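Local coordinates for AlgW protein (Pseudomonas aeruginosa, PDB 7CO3) that is an HtrA-type protein of the peptidase S1C family, probably a serine endopeptidase, that joins a trypsin-like protease domain to a PDZ domain, at residues Gly229-Ala234 against Gly240-Ile245; Val66-Thr71 against Ile184-Gly189; Met268-Ile271 against Gln276-Arg279. The protein carries 1 engineered substitution. One frame throughout, in Å; residues are numbered along the deposited sequence.

Contact 1. Residues Gly229-Ala234 against Gly240-Ile245; sequences GALVDA and GINTAI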
loop_
_atom_site.group_PDB
_atom_site.type_symbol
_atom_site.label_atom_id
_atom_site.label_comp_id
_atom_site.label_asym_id
_atom_site.label_seq_id
_atom_site.Cartn_x
_atom_site.Cartn_y
_atom_site.Cartn_z
ATOM N N GLY B 229 1.137 -5.482 -17.756
ATOM C CA GLY B 229 2.111 -6.363 -17.141
ATOM C C GLY B 229 1.472 -7.542 -16.465
ATOM O O GLY B 229 0.274 -7.730 -16.550
ATOM N N ALA B 230 2.301 -8.367 -15.807
ATOM C CA ALA B 230 1.890 -9.679 -15.311
ATOM C C ALA B 230 1.419 -9.633 -13.853
ATOM O O ALA B 230 2.080 -9.048 -12.995
ATOM C CB ALA B 230 3.038 -10.683 -15.424
ATOM N N LEU B 231 0.297 -10.290 -13.568
ATOM C CA LEU B 231 0.018 -10.760 -12.212
ATOM C C LEU B 231 0.365 -12.237 -12.167
ATOM O O LEU B 231 -0.154 -13.025 -12.967
ATOM C CB LEU B 231 -1.442 -10.546 -11.815
ATOM C CG LEU B 231 -1.804 -10.853 -10.368
ATOM C CD1 LEU B 231 -1.058 -9.860 -9.426
ATOM C CD2 LEU B 231 -3.349 -10.759 -10.217
ATOM N N VAL B 232 1.174 -12.622 -11.202
ATOM C CA VAL B 232 1.743 -13.960 -11.140
ATOM C C VAL B 232 1.429 -14.586 -9.785
ATOM O O VAL B 232 1.282 -13.874 -8.793
ATOM C CB VAL B 232 3.248 -13.779 -11.443
ATOM C CG1 VAL B 232 4.162 -14.272 -10.366
ATOM C CG2 VAL B 232 3.587 -14.202 -12.857
ATOM N N ASP B 233 1.301 -15.919 -9.736
ATOM C CA ASP B 233 1.033 -16.607 -8.471
ATOM C C ASP B 233 2.340 -16.775 -7.717
ATOM O O ASP B 233 3.397 -16.384 -8.188
ATOM C CB ASP B 233 0.314 -17.959 -8.682
ATOM C CG ASP B 233 1.193 -19.014 -9.418
ATOM O OD1 ASP B 233 2.430 -18.873 -9.492
ATOM O OD2 ASP B 233 0.622 -19.993 -9.955
ATOM N N ALA B 234 2.288 -17.410 -6.545
ATOM C CA ALA B 234 3.478 -17.477 -5.689
ATOM C C ALA B 234 4.603 -18.305 -6.293
ATOM O O ALA B 234 5.737 -18.227 -5.810
ATOM C CB ALA B 234 3.116 -18.030 -4.312
ATOM N N GLY B 240 -2.893 -13.339 -14.536
ATOM C CA GLY B 240 -3.702 -12.240 -15.029
ATOM C C GLY B 240 -2.850 -11.158 -15.659
ATOM O O GLY B 240 -1.620 -11.194 -15.616
ATOM N N ILE B 241 -3.537 -10.213 -16.275
ATOM C CA ILE B 241 -2.942 -9.038 -16.908
ATOM C C ILE B 241 -3.428 -7.834 -16.119
ATOM O O ILE B 241 -4.624 -7.541 -16.119
ATOM C CB ILE B 241 -3.325 -8.894 -18.398
ATOM C CG1 ILE B 241 -3.087 -10.174 -19.176
ATOM C CG2 ILE B 241 -2.546 -7.717 -19.019
ATOM C CD1 ILE B 241 -1.614 -10.471 -19.360
ATOM N N ASN B 242 -2.509 -7.176 -15.414
ATOM C CA ASN B 242 -2.841 -5.992 -14.631
ATOM C C ASN B 242 -3.347 -4.876 -15.528
ATOM O O ASN B 242 -2.741 -4.551 -16.537
ATOM C CB ASN B 242 -1.619 -5.521 -13.854
ATOM C CG ASN B 242 -1.173 -6.560 -12.846
ATOM O OD1 ASN B 242 -2.016 -7.180 -12.193
ATOM N ND2 ASN B 242 0.114 -6.782 -12.746
ATOM N N THR B 243 -4.423 -4.233 -15.103
ATOM C CA THR B 243 -5.212 -3.391 -15.984
ATOM C C THR B 243 -5.579 -2.042 -15.405
ATOM O O THR B 243 -5.377 -1.022 -16.060
ATOM C CB THR B 243 -6.518 -4.138 -16.333
ATOM O OG1 THR B 243 -6.188 -5.210 -17.228
ATOM C CG2 THR B 243 -7.504 -3.209 -17.025
ATOM N N ALA B 244 -6.141 -2.044 -14.191
ATOM C CA ALA B 244 -6.774 -0.868 -13.628
ATOM C C ALA B 244 -6.602 -0.849 -12.101
ATOM O O ALA B 244 -6.236 -1.852 -11.466
ATOM C CB ALA B 244 -8.265 -0.836 -13.997
ATOM N N ILE B 245 -6.889 0.318 -11.524
ATOM C CA ILE B 245 -6.935 0.510 -10.084
ATOM C C ILE B 245 -8.128 1.377 -9.726
ATOM O O ILE B 245 -8.691 2.080 -10.562
ATOM C CB ILE B 245 -5.648 1.171 -9.551
ATOM C CG1 ILE B 245 -5.616 2.674 -9.891
ATOM C CG2 ILE B 245 -4.413 0.435 -10.082
ATOM C CD1 ILE B 245 -4.503 3.483 -9.083
#
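With CG beside its backbone N (chi1 -63°), the side chain of Asn-242 swings toward Gly-229-Ala-234, and Leu-231, its CG opposite the backbone N (chi1 -173°), crosses it at about a right angle. OD1 of Asn-242 rests 3.4 Å from CB of Leu-231; this buried oxygen has no polar partner in the model. On the amide's other branch, ND2 lies 3.0 Å from Ala-230 O. The backbones are joined by three bonds: Leu-231 N reaches Gly-240 O at 2.9 Å; Gly-240 N returns to Leu-231 O at 3.2 Å; and Asn-242 N binds Gly-229 O at 3.1 Å. These rungs form a beta hairpin in the second barrel of the chymotrypsin-like fold. Segment 229-234 follows closely on the engineered serine-to-alanine position, the nucleophile site of this family. Gly-229 O also receives a CA-H contact from Ile-241, at 3.5 Å, while CG2 of that isoleucine packs alongside. Beyond Asn-242, on the side of strand 256-260, Thr-243 and Ala-244 form a classic beta bulge, where Thr-243 OG1 turns back to Ile-241 O and also meets Asn-121 ND2.

Contact 2. Residues Val66-Thr71 against Ile184-Gly189; sequences VANLYT and IGNPFG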
loop_
_atom_site.group_PDB
_atom_site.type_symbol
_atom_site.label_atom_id
_atom_site.label_comp_id
_atom_site.label_asym_id
_atom_site.label_seq_id
_atom_site.Cartn_x
_atom_site.Cartn_y
_atom_site.Cartn_z
ATOM N N VAL B 66 8.446 -10.435 -18.808
ATOM C CA VAL B 66 7.669 -9.200 -18.715
ATOM C C VAL B 66 8.524 -8.078 -19.270
ATOM O O VAL B 66 9.678 -7.930 -18.872
ATOM C CB VAL B 66 7.222 -8.925 -17.264
ATOM C CG1 VAL B 66 6.301 -7.658 -17.181
ATOM C CG2 VAL B 66 6.556 -10.172 -16.704
ATOM N N ALA B 67 7.964 -7.300 -20.193
ATOM C CA ALA B 67 8.703 -6.253 -20.891
ATOM C C ALA B 67 8.107 -4.892 -20.561
ATOM O O ALA B 67 6.949 -4.794 -20.140
ATOM C CB ALA B 67 8.672 -6.461 -22.417
ATOM N N ASN B 68 8.908 -3.843 -20.797
ATOM C CA ASN B 68 8.423 -2.469 -20.817
ATOM C C ASN B 68 7.953 -2.059 -22.217
ATOM O O ASN B 68 8.573 -2.400 -23.231
ATOM C CB ASN B 68 9.520 -1.515 -20.330
ATOM C CG ASN B 68 9.965 -1.814 -18.899
ATOM O OD1 ASN B 68 9.242 -2.440 -18.140
ATOM N ND2 ASN B 68 11.157 -1.381 -18.543
ATOM N N LEU B 69 6.881 -1.279 -22.257
ATOM C CA LEU B 69 6.334 -0.716 -23.484
ATOM C C LEU B 69 6.484 0.802 -23.432
ATOM O O LEU B 69 6.128 1.429 -22.422
ATOM C CB LEU B 69 4.849 -1.066 -23.667
ATOM C CG LEU B 69 4.381 -2.489 -24.057
ATOM C CD1 LEU B 69 2.932 -2.454 -24.470
ATOM C CD2 LEU B 69 5.239 -3.165 -25.179
ATOM N N TYR B 70 6.996 1.377 -24.528
ATOM C CA TYR B 70 7.106 2.818 -24.755
ATOM C C TYR B 70 6.439 3.118 -26.082
ATOM O O TYR B 70 6.909 2.645 -27.120
ATOM C CB TYR B 70 8.565 3.287 -24.786
ATOM C CG TYR B 70 9.355 2.837 -23.600
ATOM C CD1 TYR B 70 9.156 3.417 -22.349
ATOM C CD2 TYR B 70 10.276 1.812 -23.709
ATOM C CE1 TYR B 70 9.862 2.997 -21.242
ATOM C CE2 TYR B 70 10.989 1.379 -22.613
ATOM C CZ TYR B 70 10.780 1.969 -21.386
ATOM O OH TYR B 70 11.492 1.537 -20.311
ATOM N N THR B 71 5.352 3.890 -26.041
ATOM C CA THR B 71 4.513 4.157 -27.196
ATOM C C THR B 71 4.499 5.657 -27.487
ATOM O O THR B 71 4.485 6.484 -26.566
ATOM C CB THR B 71 3.073 3.619 -26.992
ATOM O OG1 THR B 71 2.404 4.322 -25.928
ATOM C CG2 THR B 71 3.096 2.147 -26.658
ATOM N N ILE B 184 4.067 -7.411 -11.780
ATOM C CA ILE B 184 5.339 -7.126 -12.463
ATOM C C ILE B 184 5.063 -6.110 -13.548
ATOM O O ILE B 184 4.248 -6.356 -14.431
ATOM C CB ILE B 184 6.016 -8.381 -13.052
ATOM C CG1 ILE B 184 6.135 -9.472 -12.001
ATOM C CG2 ILE B 184 7.430 -8.030 -13.529
ATOM C CD1 ILE B 184 6.791 -10.740 -12.481
ATOM N N GLY B 185 5.707 -4.957 -13.457
ATOM C CA GLY B 185 5.426 -3.897 -14.399
ATOM C C GLY B 185 6.426 -2.775 -14.259
ATOM O O GLY B 185 7.471 -2.926 -13.623
ATOM N N ASN B 186 6.095 -1.641 -14.876
ATOM C CA ASN B 186 6.979 -0.474 -14.919
ATOM C C ASN B 186 6.279 0.749 -14.309
ATOM O O ASN B 186 6.017 1.735 -15.016
ATOM C CB ASN B 186 7.427 -0.176 -16.360
ATOM C CG ASN B 186 8.631 0.828 -16.421
ATOM O OD1 ASN B 186 9.259 1.160 -15.405
ATOM N ND2 ASN B 186 8.901 1.336 -17.634
ATOM N N PRO B 187 5.965 0.730 -13.008
ATOM C CA PRO B 187 5.197 1.849 -12.431
ATOM C C PRO B 187 5.966 3.155 -12.527
ATOM O O PRO B 187 7.152 3.229 -12.217
ATOM C CB PRO B 187 4.999 1.430 -10.972
ATOM C CG PRO B 187 6.087 0.486 -10.702
ATOM C CD PRO B 187 6.280 -0.267 -11.985
ATOM N N PHE B 188 5.275 4.185 -12.987
ATOM C CA PHE B 188 5.819 5.531 -13.174
ATOM C C PHE B 188 7.091 5.556 -14.023
ATOM O O PHE B 188 7.790 6.561 -14.020
ATOM C CB PHE B 188 6.083 6.215 -11.823
ATOM C CG PHE B 188 4.888 6.224 -10.910
ATOM C CD1 PHE B 188 3.728 6.877 -11.281
ATOM C CD2 PHE B 188 4.925 5.586 -9.689
ATOM C CE1 PHE B 188 2.601 6.892 -10.437
ATOM C CE2 PHE B 188 3.797 5.606 -8.812
ATOM C CZ PHE B 188 2.639 6.248 -9.209
ATOM N N GLY B 189 7.407 4.471 -14.746
ATOM C CA GLY B 189 8.647 4.427 -15.516
ATOM C C GLY B 189 9.902 4.287 -14.690
ATOM O O GLY B 189 10.990 4.625 -15.175
HETATM O O HOH W 1 7.453 0.953 -19.816
#
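Val-66 and Ile-184 form the tight, apolar end of the contact: CG1 of Val-66 lies 3.8 Å from CG2 of Ile-184 and 3.7 Å from its carbonyl O, while CG2 of the valine closes on the same isoleucine methyl from its other branch. Both side chains point toward the opposing segment and are buried, with Met-167 also packing on Val-66. Farther along, the packing turns polar. The carboxamides of Asn-68 and Asn-186 stack with planes 17° apart, and OD1 of Asn-68 sits 3.4 Å from CB of Asn-186. Strand 66-72 belongs to the first beta-barrel and strand 180-185 to the second, so the contact lies at the seam between the two barrels of the chymotrypsin-like fold. Here the two segments meet through side chains and a water instead of by sheet pairing. Asn-186 holds CG opposite its backbone N (chi1 -166°), which carries the amide out to Asn-68; its OD1 is taken by the backbone N of Gly-191, fixing the flip, and its ND2 donates to a water at 2.6 Å that in turn donates to Leu-69 O at 3.0 Å. The looser, partly exposed side is formed by Asn-68 and Tyr-70: the tyrosine OH stands 3.7 Å from Asn-186 ND2, with ring and amide planes nearly perpendicular (89°), and accepts a weak bond from Asn-68 ND2 at 3.4 Å. Past Asn-186 the chain leaves the seam for the trimer interface, where the ring of Phe-188 meets that of Phe-246 of a neighbouring subunit.

Contact 3. Residues Met268-Ile271 against Gln276-Arg279; sequences MQSI and QVIR
Gln-276 and Ile-271 stand closest in backbone, their CA atoms 4.4 Å apart, where the chain doubles back after the end of helix 261-274. The side chain of Gln-276 points away, so it is its backbone that meets the helix: CA lies 4.0 Å from CG1 of Ile-271, and the carbonyl O comes within 3.5 Å of Ser-270 OG. That hydroxyl, set opposite its backbone N (chi1 -156°), hydrogen-bonds ND1 of His-274 one turn on, which leaves its long approach to Gln-276 O weak and not settled. Next, Val-277 lays CG2 alongside the helix, 4.1 Å from both CG1 of Ile-271 and CB of Ser-270. Its other methyl, CG1, lies over one face of the Arg-279 guanidinium, offset toward the rim. Ile-278 barely touches the helix and packs on Pro-350. By Arg-279 the chain has moved off from 268-271; NH1 forms a salt bridge with Asp-149, outside both segments, tying the linker back to the protease barrel just before strand 280-281 of the PDZ sheet. With at most one weak polar contact and a few methyls, the helix itself grips this interdomain linker lightly, and the firmer polar tie is probably the one Arg-279 makes to the barrel.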
loop_
_atom_site.group_PDB
_atom_site.type_symbol
_atom_site.label_atom_id
_atom_site.label_comp_id
_atom_site.label_asym_id
_atom_site.label_seq_id
_atom_site.Cartn_x
_atom_site.Cartn_y
_atom_site.Cartn_z
ATOM N N MET B 268 -6.485 -13.589 -26.881
ATOM C CA MET B 268 -5.200 -13.642 -27.579
ATOM C C MET B 268 -5.238 -14.621 -28.753
ATOM O O MET B 268 -4.751 -14.316 -29.845
ATOM C CB MET B 268 -4.086 -14.076 -26.643
ATOM C CG MET B 268 -2.723 -14.041 -27.277
ATOM S SD MET B 268 -1.495 -14.830 -26.265
ATOM C CE MET B 268 -2.370 -16.287 -25.722
ATOM N N GLN B 269 -5.770 -15.820 -28.517
ATOM C CA GLN B 269 -5.820 -16.844 -29.558
ATOM C C GLN B 269 -6.629 -16.370 -30.763
ATOM O O GLN B 269 -6.186 -16.512 -31.909
ATOM C CB GLN B 269 -6.352 -18.153 -28.966
ATOM C CG GLN B 269 -5.270 -18.847 -28.109
ATOM C CD GLN B 269 -5.769 -19.769 -26.989
ATOM O OE1 GLN B 269 -4.979 -20.189 -26.138
ATOM N NE2 GLN B 269 -7.063 -20.101 -26.991
ATOM N N SER B 270 -7.787 -15.752 -30.521
ATOM C CA SER B 270 -8.624 -15.307 -31.630
ATOM C C SER B 270 -8.015 -14.130 -32.378
ATOM O O SER B 270 -8.206 -14.003 -33.598
ATOM C CB SER B 270 -10.011 -14.949 -31.167
ATOM O OG SER B 270 -10.884 -15.086 -32.270
ATOM N N ILE B 271 -7.334 -13.226 -31.671
ATOM C CA ILE B 271 -6.693 -12.107 -32.351
ATOM C C ILE B 271 -5.589 -12.622 -33.250
ATOM O O ILE B 271 -5.439 -12.181 -34.395
ATOM C CB ILE B 271 -6.166 -11.076 -31.328
ATOM C CG1 ILE B 271 -7.328 -10.235 -30.790
ATOM C CG2 ILE B 271 -5.096 -10.159 -31.956
ATOM C CD1 ILE B 271 -6.974 -9.391 -29.531
ATOM N N GLN B 276 -9.020 -10.065 -34.722
ATOM C CA GLN B 276 -9.899 -9.495 -33.718
ATOM C C GLN B 276 -10.612 -10.680 -33.096
ATOM O O GLN B 276 -10.285 -11.836 -33.375
ATOM C CB GLN B 276 -10.875 -8.485 -34.325
ATOM C CG GLN B 276 -12.021 -9.136 -35.097
ATOM C CD GLN B 276 -12.802 -8.172 -35.981
ATOM O OE1 GLN B 276 -14.009 -7.982 -35.811
ATOM N NE2 GLN B 276 -12.107 -7.557 -36.935
ATOM N N VAL B 277 -11.585 -10.396 -32.249
ATOM C CA VAL B 277 -12.431 -11.437 -31.697
ATOM C C VAL B 277 -13.801 -11.274 -32.320
ATOM O O VAL B 277 -14.357 -10.166 -32.351
ATOM C CB VAL B 277 -12.489 -11.394 -30.162
ATOM C CG1 VAL B 277 -13.211 -12.627 -29.631
ATOM C CG2 VAL B 277 -11.066 -11.313 -29.622
ATOM N N ILE B 278 -14.303 -12.378 -32.858
ATOM C CA ILE B 278 -15.594 -12.465 -33.528
ATOM C C ILE B 278 -16.624 -12.763 -32.456
ATOM O O ILE B 278 -16.577 -13.819 -31.821
ATOM C CB ILE B 278 -15.565 -13.564 -34.611
ATOM C CG1 ILE B 278 -14.313 -13.419 -35.489
ATOM C CG2 ILE B 278 -16.910 -13.720 -35.351
ATOM C CD1 ILE B 278 -14.226 -12.094 -36.229
ATOM N N ARG B 279 -17.514 -11.822 -32.199
ATOM C CA ARG B 279 -18.539 -12.086 -31.207
ATOM C C ARG B 279 -19.871 -12.300 -31.899
ATOM O O ARG B 279 -20.107 -11.805 -33.006
ATOM C CB ARG B 279 -18.649 -10.948 -30.188
ATOM C CG ARG B 279 -17.390 -10.858 -29.328
ATOM C CD ARG B 279 -17.378 -9.691 -28.369
ATOM N NE ARG B 279 -15.996 -9.447 -27.959
ATOM C CZ ARG B 279 -15.438 -10.036 -26.919
ATOM N NH1 ARG B 279 -14.171 -9.806 -26.620
ATOM N NH2 ARG B 279 -16.166 -10.863 -26.177
#

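Overall arrangement
Contacts 1 and 2 are buried neighbours, their centres about 13 Å apart, and both reach the second barrel's sheet, contact 2 with 184-189 alone: strands 230-233 and 180-185 lie side by side, with Ala-230 O 2.8 Å from Ile-184 N, a probable hydrogen bond, while Ala-230 CB packs 3.8 Å from Val-66 CG2. Contact 1 is held within a hairpin by backbone bonds; contact 2 spans the two barrels through methyls, stacked amides and a water. Contact 3 lies at the surface, about 21 Å and 25 Å centre to centre from contacts 1 and 2, and touches neither. It joins the closing helix of the protease domain to the linker toward the PDZ domain, with thin apolar packing and weak polar chemistry.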